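Local coordinates for protein phosphatase YwpJ (Bacillus subtilis, PDB 1NRW) that removes phosphate in vitro from phosphorylated five- and six-carbon sugars and nucleoside monophosphates, and less readily from FMN, with magnesium as cofactor, at residues 7-10 with 14-17. Numbering follows the deposited sequence.
With CA (calcium ion), chain D.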
ATOM      1  N   ILE A   7      -9.907  12.806   3.067  1.00 15.69           N
ATOM      2  CA  ILE A   7      -8.451  12.803   3.101  1.00 14.94           C
ATOM      3  C   ILE A   7      -7.942  11.369   3.015  1.00 13.52           C
ATOM      4  O   ILE A   7      -8.292  10.535   3.849  1.00 14.07           O
ATOM      5  CB  ILE A   7      -7.919  13.443   4.404  1.00 15.62           C
ATOM      6  CG1 ILE A   7      -8.412  14.890   4.502  1.00 17.05           C
ATOM      7  CG2 ILE A   7      -6.395  13.395   4.432  1.00 15.45           C
ATOM      8  CD1 ILE A   7      -8.149  15.536   5.841  1.00 21.48           C
ATOM      9  N   ALA A   8      -7.136  11.092   1.990  1.00 13.73           N
ATOM     10  CA  ALA A   8      -6.561   9.763   1.773  1.00 13.14           C
ATOM     11  C   ALA A   8      -5.142   9.763   2.340  1.00 14.28           C
ATOM     12  O   ALA A   8      -4.340  10.643   2.021  1.00 13.58           O
ATOM     13  CB  ALA A   8      -6.540   9.442   0.283  1.00 14.32           C
ATOM     14  N   ILE A   9      -4.833   8.763   3.162  1.00 11.50           N
ATOM     15  CA  ILE A   9      -3.526   8.689   3.819  1.00 12.16           C
ATOM     16  C   ILE A   9      -2.813   7.357   3.592  1.00 11.03           C
ATOM     17  O   ILE A   9      -3.344   6.305   3.930  1.00 12.57           O
ATOM     18  CB  ILE A   9      -3.695   8.882   5.350  1.00 11.16           C
ATOM     19  CG1 ILE A   9      -4.516  10.145   5.621  1.00 13.00           C
ATOM     20  CG2 ILE A   9      -2.331   8.976   6.035  1.00 12.64           C
ATOM     21  CD1 ILE A   9      -4.864  10.349   7.091  1.00 14.15           C
ATOM     22  N   ASP A  10      -1.613   7.413   3.025  1.00 11.29           N
ATOM     23  CA  ASP A  10      -0.819   6.210   2.786  1.00 11.23           C
ATOM     24  C   ASP A  10      -0.439   5.617   4.147  1.00 12.39           C
ATOM     25  O   ASP A  10      -0.355   6.337   5.143  1.00 12.86           O
ATOM     26  CB  ASP A  10       0.421   6.586   1.973  1.00 11.13           C
ATOM     27  CG  ASP A  10       1.261   5.392   1.582  1.00 13.52           C
ATOM     28  OD1 ASP A  10       0.784   4.235   1.623  1.00 13.24           O
ATOM     29  OD2 ASP A  10       2.419   5.633   1.206  1.00 12.93           O
ATOM     30  N   THR A  14       4.215   6.875   5.810  1.00 11.40           N
ATOM     31  CA  THR A  14       3.362   8.055   5.877  1.00 10.48           C
ATOM     32  C   THR A  14       2.662   8.096   7.233  1.00 11.35           C
ATOM     33  O   THR A  14       3.120   8.803   8.139  1.00 11.89           O
ATOM     34  CB  THR A  14       2.358   8.016   4.696  1.00 10.69           C
ATOM     35  OG1 THR A  14       3.099   8.071   3.468  1.00 12.50           O
ATOM     36  CG2 THR A  14       1.381   9.191   4.735  1.00 11.92           C
ATOM     37  N   LEU A  15       1.573   7.345   7.393  1.00 10.98           N
ATOM     38  CA  LEU A  15       0.886   7.318   8.683  1.00 11.54           C
ATOM     39  C   LEU A  15       1.785   6.626   9.707  1.00 12.62           C
ATOM     40  O   LEU A  15       1.850   7.026  10.874  1.00 13.63           O
ATOM     41  CB  LEU A  15      -0.442   6.557   8.588  1.00 12.26           C
ATOM     42  CG  LEU A  15      -1.246   6.482   9.895  1.00 11.52           C
ATOM     43  CD1 LEU A  15      -1.701   7.887  10.293  1.00 12.98           C
ATOM     44  CD2 LEU A  15      -2.451   5.561   9.713  1.00 13.25           C
ATOM     45  N   LEU A  16       2.474   5.577   9.272  1.00 11.38           N
ATOM     46  CA  LEU A  16       3.360   4.846  10.171  1.00 13.34           C
ATOM     47  C   LEU A  16       4.744   5.473  10.234  1.00 13.26           C
ATOM     48  O   LEU A  16       5.269   5.935   9.218  1.00 12.89           O
ATOM     49  CB  LEU A  16       3.503   3.396   9.706  1.00 13.85           C
ATOM     50  CG  LEU A  16       2.196   2.595   9.630  1.00 13.98           C
ATOM     51  CD1 LEU A  16       2.482   1.213   9.076  1.00 14.30           C
ATOM     52  CD2 LEU A  16       1.556   2.492  11.009  1.00 16.54           C
ATOM     53  N   ASN A  17       5.336   5.495  11.427  1.00 12.35           N
ATOM     54  CA  ASN A  17       6.684   6.020  11.557  1.00 12.55           C
ATOM     55  C   ASN A  17       7.657   4.891  11.222  1.00 13.04           C
ATOM     56  O   ASN A  17       7.233   3.811  10.789  1.00 13.11           O
ATOM     57  CB  ASN A  17       6.940   6.584  12.966  1.00 14.42           C
ATOM     58  CG  ASN A  17       6.854   5.539  14.066  1.00 12.19           C
ATOM     59  OD1 ASN A  17       6.848   4.332  13.822  1.00 12.48           O
ATOM     60  ND2 ASN A  17       6.817   6.017  15.310  1.00 14.92           N
TER
HETATM   61 CA    CA D 903       4.479   4.387   1.454  1.00 23.44          CA
HETATM   62  O   HOH W   1       6.803   3.731   2.059  1.00 14.73           O
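In the first catalytic motif of the HAD superfamily, here DxDGT, D10 at the C-terminal end of central strand 6-10 meets T14 and the next residue, L15, which follow it closely in the chain. One backbone bond ties the turn: L15 N donates to D10 O over 3.1 Å. T14 packs against the same residue, its CB 3.2 Å from D10 O. The D10 side chain crosses that of T14 at about a right angle; with CG anti to the backbone N (chi1 -176°), its carboxylate extends to the calcium ion, where OD2 binds at 2.4 Å. D12 O, D240 OD1, S241 OG and a water are among the other ligands of the calcium, while D10 OD1 forms a salt bridge with K217. T14 OG1 stands 3.4 Å from D10 OD2, but its hydrogen bond goes to D240 OD1, a metal ligand. Behind these polar groups, I9 CG2 lies 3.9 Å from T14 CG2 and 4.0 Å from L15 CB; L30 of helix 24-35 touches both I9 and L15. With OD2 on the metal and OD1 on a lysine, the carboxylate is fixed at both oxygens, as suits its probable role as nucleophile, and T14, hydrogen-bonded to a metal ligand, probably helps from the second shell to position D240.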